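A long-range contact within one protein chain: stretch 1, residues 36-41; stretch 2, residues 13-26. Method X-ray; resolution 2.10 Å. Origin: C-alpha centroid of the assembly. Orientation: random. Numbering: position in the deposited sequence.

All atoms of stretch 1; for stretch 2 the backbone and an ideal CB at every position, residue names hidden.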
ATOM      1  N   GLU A  36      -8.586 -16.183   3.593  1.00 21.00           N
ATOM      2  CA  GLU A  36      -7.611 -16.929   4.374  1.00 21.63           C
ATOM      3  C   GLU A  36      -6.813 -16.070   5.346  1.00 20.68           C
ATOM      4  O   GLU A  36      -6.481 -16.509   6.450  1.00 19.21           O
ATOM      5  CB  GLU A  36      -6.645 -17.648   3.436  1.00 21.19           C
ATOM      6  CG  GLU A  36      -5.652 -18.549   4.152  1.00 24.51           C
ATOM      7  CD  GLU A  36      -4.731 -19.263   3.184  1.00 24.12           C
ATOM      8  OE1 GLU A  36      -5.244 -19.879   2.227  1.00 22.53           O
ATOM      9  OE2 GLU A  36      -3.501 -19.209   3.382  1.00 25.78           O
ATOM     10  N   GLU A  37      -6.500 -14.850   4.926  1.00 20.61           N
ATOM     11  CA  GLU A  37      -5.722 -13.935   5.746  1.00 18.82           C
ATOM     12  C   GLU A  37      -5.717 -12.529   5.164  1.00 18.95           C
ATOM     13  O   GLU A  37      -5.728 -12.352   3.941  1.00 18.00           O
ATOM     14  CB  GLU A  37      -4.279 -14.428   5.838  1.00 20.85           C
ATOM     15  CG  GLU A  37      -3.341 -13.485   6.568  1.00 23.33           C
ATOM     16  CD  GLU A  37      -1.884 -13.879   6.411  1.00 25.11           C
ATOM     17  OE1 GLU A  37      -1.306 -13.632   5.333  1.00 27.42           O
ATOM     18  OE2 GLU A  37      -1.320 -14.444   7.364  1.00 27.85           O
ATOM     19  N   VAL A  38      -5.688 -11.538   6.053  1.00 17.17           N
ATOM     20  CA  VAL A  38      -5.646 -10.133   5.673  1.00 16.73           C
ATOM     21  C   VAL A  38      -4.518  -9.458   6.459  1.00 16.39           C
ATOM     22  O   VAL A  38      -4.465  -9.567   7.679  1.00 14.51           O
ATOM     23  CB  VAL A  38      -6.971  -9.415   6.019  1.00 16.54           C
ATOM     24  CG1 VAL A  38      -6.891  -7.949   5.610  1.00 15.86           C
ATOM     25  CG2 VAL A  38      -8.140 -10.103   5.320  1.00 18.09           C
ATOM     26  N   ARG A  39      -3.601  -8.791   5.764  1.00 16.81           N
ATOM     27  CA  ARG A  39      -2.516  -8.073   6.432  1.00 17.21           C
ATOM     28  C   ARG A  39      -2.703  -6.629   5.999  1.00 17.35           C
ATOM     29  O   ARG A  39      -2.748  -6.341   4.800  1.00 16.97           O
ATOM     30  CB  ARG A  39      -1.141  -8.581   5.987  1.00 17.97           C
ATOM     31  CG  ARG A  39      -0.834 -10.010   6.395  1.00 25.38           C
ATOM     32  CD  ARG A  39      -0.748 -10.163   7.913  1.00 29.44           C
ATOM     33  NE  ARG A  39       0.500  -9.633   8.465  1.00 30.34           N
ATOM     34  CZ  ARG A  39       0.886  -9.803   9.729  1.00 33.01           C
ATOM     35  NH1 ARG A  39       0.117 -10.485  10.571  1.00 32.39           N
ATOM     36  NH2 ARG A  39       2.050  -9.316  10.151  1.00 29.54           N
ATOM     37  N   VAL A  40      -2.839  -5.731   6.967  1.00 16.25           N
ATOM     38  CA  VAL A  40      -3.062  -4.322   6.672  1.00 16.26           C
ATOM     39  C   VAL A  40      -1.798  -3.508   6.854  1.00 16.27           C
ATOM     40  O   VAL A  40      -1.168  -3.535   7.917  1.00 15.72           O
ATOM     41  CB  VAL A  40      -4.180  -3.730   7.571  1.00 17.58           C
ATOM     42  CG1 VAL A  40      -4.362  -2.249   7.278  1.00 17.59           C
ATOM     43  CG2 VAL A  40      -5.486  -4.472   7.326  1.00 14.73           C
ATOM     44  N   GLY A  41      -1.426  -2.795   5.798  1.00 13.95           N
ATOM     45  CA  GLY A  41      -0.240  -1.974   5.844  1.00 15.82           C
ATOM     46  C   GLY A  41      -0.561  -0.584   5.339  1.00 16.44           C
ATOM     47  O   GLY A  41      -1.727  -0.211   5.188  1.00 15.88           O
ATOM     48  N   UNK A  13       6.190  -7.292   9.511  1.00 18.71           N
ATOM     49  CA  UNK A  13       6.892  -8.530   9.201  1.00 20.56           C
ATOM     50  C   UNK A  13       5.971  -9.672   9.611  1.00 22.53           C
ATOM     51  O   UNK A  13       5.132  -9.509  10.505  1.00 19.19           O
ATOM     52  CB  UNK A  13       8.245  -8.612   9.911  1.00 20.56           C
ATOM     53  N   UNK A  14       6.103 -10.820   8.958  1.00 24.28           N
ATOM     54  CA  UNK A  14       5.256 -11.946   9.315  1.00 28.16           C
ATOM     55  C   UNK A  14       5.645 -12.333  10.738  1.00 27.96           C
ATOM     56  O   UNK A  14       6.820 -12.270  11.112  1.00 28.60           O
ATOM     57  CB  UNK A  14       5.412 -13.115   8.340  1.00 28.16           C
ATOM     58  N   UNK A  15       4.659 -12.722  11.534  1.00 27.80           N
ATOM     59  CA  UNK A  15       4.943 -13.075  12.912  1.00 27.31           C
ATOM     60  C   UNK A  15       4.457 -11.959  13.817  1.00 26.78           C
ATOM     61  O   UNK A  15       4.111 -12.194  14.973  1.00 27.69           O
ATOM     62  CB  UNK A  15       6.436 -13.337  13.119  1.00 27.31           C
ATOM     63  N   UNK A  16       4.437 -10.734  13.296  1.00 25.52           N
ATOM     64  CA  UNK A  16       3.955  -9.593  14.073  1.00 23.06           C
ATOM     65  C   UNK A  16       2.431  -9.660  14.077  1.00 23.71           C
ATOM     66  O   UNK A  16       1.812  -9.881  13.040  1.00 22.37           O
ATOM     67  CB  UNK A  16       4.455  -8.265  13.500  1.00 23.06           C
ATOM     68  N   UNK A  17       1.824  -9.482  15.244  1.00 23.52           N
ATOM     69  CA  UNK A  17       0.371  -9.532  15.346  1.00 22.73           C
ATOM     70  C   UNK A  17      -0.269  -8.341  14.628  1.00 21.61           C
ATOM     71  O   UNK A  17       0.106  -7.196  14.863  1.00 23.04           O
ATOM     72  CB  UNK A  17      -0.057  -9.558  16.815  1.00 22.73           C
ATOM     73  N   UNK A  18      -1.237  -8.621  13.755  1.00 20.43           N
ATOM     74  CA  UNK A  18      -1.940  -7.581  13.002  1.00 18.71           C
ATOM     75  C   UNK A  18      -3.426  -7.587  13.373  1.00 18.44           C
ATOM     76  O   UNK A  18      -4.250  -8.164  12.659  1.00 18.39           O
ATOM     77  CB  UNK A  18      -1.761  -7.787  11.497  1.00 18.71           C
ATOM     78  N   UNK A  19      -3.789  -6.927  14.486  1.00 17.34           N
ATOM     79  CA  UNK A  19      -5.187  -6.881  14.928  1.00 17.85           C
ATOM     80  C   UNK A  19      -6.179  -6.324  13.908  1.00 18.16           C
ATOM     81  O   UNK A  19      -7.273  -6.858  13.750  1.00 18.13           O
ATOM     82  CB  UNK A  19      -5.277  -6.040  16.203  1.00 17.85           C
ATOM     83  N   UNK A  20      -5.806  -5.254  13.222  1.00 18.33           N
ATOM     84  CA  UNK A  20      -6.700  -4.672  12.232  1.00 19.66           C
ATOM     85  C   UNK A  20      -6.977  -5.708  11.140  1.00 18.59           C
ATOM     86  O   UNK A  20      -8.125  -5.910  10.742  1.00 18.20           O
ATOM     87  CB  UNK A  20      -6.101  -3.396  11.637  1.00 19.66           C
ATOM     88  N   UNK A  21      -5.923  -6.373  10.672  1.00 18.89           N
ATOM     89  CA  UNK A  21      -6.090  -7.385   9.641  1.00 19.96           C
ATOM     90  C   UNK A  21      -7.010  -8.498  10.121  1.00 20.59           C
ATOM     91  O   UNK A  21      -7.835  -9.016   9.366  1.00 20.82           O
ATOM     92  CB  UNK A  21      -4.733  -7.959   9.229  1.00 19.96           C
ATOM     93  N   UNK A  22      -6.875  -8.868  11.388  1.00 19.65           N
ATOM     94  CA  UNK A  22      -7.709  -9.920  11.947  1.00 19.20           C
ATOM     95  C   UNK A  22      -9.160  -9.463  12.005  1.00 18.49           C
ATOM     96  O   UNK A  22     -10.071 -10.242  11.725  1.00 19.03           O
ATOM     97  CB  UNK A  22      -7.216 -10.319  13.339  1.00 19.20           C
ATOM     98  N   UNK A  23      -9.374  -8.195  12.351  1.00 16.07           N
ATOM     99  CA  UNK A  23     -10.728  -7.649  12.418  1.00 15.76           C
ATOM    100  C   UNK A  23     -11.370  -7.666  11.026  1.00 16.60           C
ATOM    101  O   UNK A  23     -12.558  -7.966  10.887  1.00 13.61           O
ATOM    102  CB  UNK A  23     -10.708  -6.227  12.983  1.00 15.76           C
ATOM    103  N   UNK A  24     -10.581  -7.353   9.998  1.00 14.81           N
ATOM    104  CA  UNK A  24     -11.097  -7.338   8.628  1.00 16.45           C
ATOM    105  C   UNK A  24     -11.486  -8.745   8.155  1.00 17.90           C
ATOM    106  O   UNK A  24     -12.515  -8.926   7.502  1.00 16.79           O
ATOM    107  CB  UNK A  24     -10.055  -6.739   7.681  1.00 16.45           C
ATOM    108  N   UNK A  25     -10.660  -9.738   8.477  1.00 17.98           N
ATOM    109  CA  UNK A  25     -10.958 -11.109   8.073  1.00 19.66           C
ATOM    110  C   UNK A  25     -12.332 -11.462   8.619  1.00 21.25           C
ATOM    111  O   UNK A  25     -13.180 -12.007   7.910  1.00 21.91           O
ATOM    112  CB  UNK A  25      -9.894 -12.089   8.571  1.00 19.66           C
ATOM    113  N   UNK A  26     -12.540 -11.140   9.892  1.00 20.66           N
ATOM    114  CA  UNK A  26     -13.801 -11.433  10.537  1.00 20.35           C
ATOM    115  C   UNK A  26     -14.980 -10.790   9.840  1.00 21.80           C
ATOM    116  O   UNK A  26     -15.976 -11.457   9.566  1.00 24.47           O
ATOM    117  CB  UNK A  26     -13.756 -10.978  11.997  1.00 20.35           C
TER

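At position 13 CA-to-CB points away and stretch 1 offers the side chain nothing, so many residues would serve; it is Lys 13, whose carbonyl O starts a type II turn by accepting from the backbone N of position 16. Position 14 points sideways, its ideal CB 5.4 Å from Arg 39 NH2, which leaves the choice wide; Lys 14 sends its end away from that like charge. At 15, phi/psi of 105/-28 would jam a CB against the preceding carbonyl, so glycine is called for, and Gly 15 it is.

Position 16 points sideways past the guanidinium, and its backbone O matters more than its side chain. Arg 39 NH1 and NH2 both donate to that O, at 3.1 and 3.0 Å, a bond any residue could accept. Ile 16 leads its side chain away; position 17 also points away, and is Leu 17.

Position 18 has its CB pointing toward the strand, 3.4 Å from Arg 39 NH1, and the backbone N of Val 40 lies within reach of a short acceptor. The helix begins at the next residue, so an N-cap is wanted too: Asp, Asn, Ser or Thr would be considered, and the nearby arginine favours a negative charge. Asp 18 divides its carboxylate. OD2 accepts from Val 40 N at 2.7 Å, while OD1 caps the helix by accepting from the backbone N of position 21 at 2.8 Å and also takes a hydrogen bond from a water that donates to Val 40 O as well. Its CB lies over one face of the guanidinium.

Position 19, in the helix's first turn, is out of reach; Pro 19 suits a place where no backbone N-H is needed by the helix. Position 20 faces Val 40 CG2 at its margin, so a side chain with an aliphatic stem fits; Gln 20 brings its CG to 4.1 Å from that CG2.

At 21 an ideal CB would lie 2.2 Å from Val 38 O, a clash that leaves glycine. Gly 21 CA instead makes a CA-H...O contact with Val 38 O at 3.4 Å, allowing close packing. Positions 22 and 23 face elsewhere: Arg 22 and Ala 23.

Position 24 points toward both valines, inviting a modest aliphatic; Val 24 sets CG1 3.9 Å from Val 38 CG1. Position 25 points toward the free N-H of Val 38, calling for a longer acceptor, Glu or Gln. Glu 25 OE2 accepts from Val 38 N at 2.9 Å. Position 26, out of reach, has room for a CB, yet is Gly 26.

Stretch 2 (13-26) KKGILDPQGRAVEG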
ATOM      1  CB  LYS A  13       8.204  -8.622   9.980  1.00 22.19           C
ATOM      2  CG  LYS A  13       9.289  -7.684   9.477  1.00 23.86           C
ATOM      3  CD  LYS A  13      10.617  -7.926  10.189  1.00 25.52           C
ATOM      4  CE  LYS A  13      11.688  -6.954   9.712  1.00 26.31           C
ATOM      5  NZ  LYS A  13      12.986  -7.162  10.417  1.00 33.05           N
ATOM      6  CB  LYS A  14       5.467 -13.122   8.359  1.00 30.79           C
ATOM      7  CG  LYS A  14       6.792 -13.844   8.528  1.00 35.44           C
ATOM      8  CD  LYS A  14       6.821 -15.122   7.692  1.00 38.19           C
ATOM      9  CE  LYS A  14       8.011 -15.986   8.066  1.00 39.65           C
ATOM     10  NZ  LYS A  14       8.014 -16.271   9.533  1.00 42.52           N
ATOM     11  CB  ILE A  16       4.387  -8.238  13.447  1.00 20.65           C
ATOM     12  CG1 ILE A  16       5.916  -8.138  13.391  1.00 19.95           C
ATOM     13  CG2 ILE A  16       3.820  -7.084  14.264  1.00 19.91           C
ATOM     14  CD1 ILE A  16       6.607  -8.181  14.754  1.00 21.23           C
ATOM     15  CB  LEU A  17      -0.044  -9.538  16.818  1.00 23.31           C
ATOM     16  CG  LEU A  17      -1.542  -9.697  17.072  1.00 25.94           C
ATOM     17  CD1 LEU A  17      -1.982 -11.073  16.611  1.00 27.61           C
ATOM     18  CD2 LEU A  17      -1.841  -9.508  18.547  1.00 26.20           C
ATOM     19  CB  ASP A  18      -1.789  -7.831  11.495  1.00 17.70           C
ATOM     20  CG  ASP A  18      -2.404  -6.724  10.649  1.00 18.49           C
ATOM     21  OD1 ASP A  18      -3.184  -5.909  11.185  1.00 17.03           O
ATOM     22  OD2 ASP A  18      -2.118  -6.679   9.433  1.00 19.59           O
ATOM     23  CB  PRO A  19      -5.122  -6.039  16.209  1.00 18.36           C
ATOM     24  CG  PRO A  19      -3.928  -5.165  15.987  1.00 19.19           C
ATOM     25  CD  PRO A  19      -2.934  -6.114  15.370  1.00 17.06           C
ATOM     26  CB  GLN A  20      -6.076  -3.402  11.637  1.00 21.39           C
ATOM     27  CG  GLN A  20      -6.969  -2.673  10.642  1.00 25.64           C
ATOM     28  CD  GLN A  20      -8.359  -2.383  11.195  1.00 27.28           C
ATOM     29  OE1 GLN A  20      -8.513  -1.968  12.345  1.00 26.00           O
ATOM     30  NE2 GLN A  20      -9.377  -2.585  10.366  1.00 28.16           N
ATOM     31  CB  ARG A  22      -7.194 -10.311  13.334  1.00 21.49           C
ATOM     32  CG  ARG A  22      -5.910 -11.132  13.263  1.00 23.34           C
ATOM     33  CD  ARG A  22      -5.118 -11.099  14.557  1.00 26.06           C
ATOM     34  NE  ARG A  22      -3.947 -11.975  14.496  1.00 27.73           N
ATOM     35  CZ  ARG A  22      -3.936 -13.248  14.882  1.00 28.94           C
ATOM     36  NH1 ARG A  22      -2.820 -13.961  14.778  1.00 29.85           N
ATOM     37  NH2 ARG A  22      -5.030 -13.805  15.392  1.00 25.86           N
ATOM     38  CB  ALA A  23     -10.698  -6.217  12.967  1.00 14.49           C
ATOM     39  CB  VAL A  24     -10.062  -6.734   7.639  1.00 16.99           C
ATOM     40  CG1 VAL A  24     -10.569  -6.850   6.212  1.00 15.79           C
ATOM     41  CG2 VAL A  24      -9.809  -5.257   7.976  1.00 15.00           C
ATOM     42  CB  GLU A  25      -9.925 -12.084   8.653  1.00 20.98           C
ATOM     43  CG  GLU A  25      -8.484 -11.725   8.348  1.00 21.70           C
ATOM     44  CD  GLU A  25      -7.493 -12.577   9.123  1.00 23.95           C
ATOM     45  OE1 GLU A  25      -7.867 -13.109  10.190  1.00 22.40           O
ATOM     46  OE2 GLU A  25      -6.336 -12.698   8.677  1.00 25.05           O
TER
HETATM   47  O   HOH W   1      -2.295  -3.324  10.582  1.00 17.56           O
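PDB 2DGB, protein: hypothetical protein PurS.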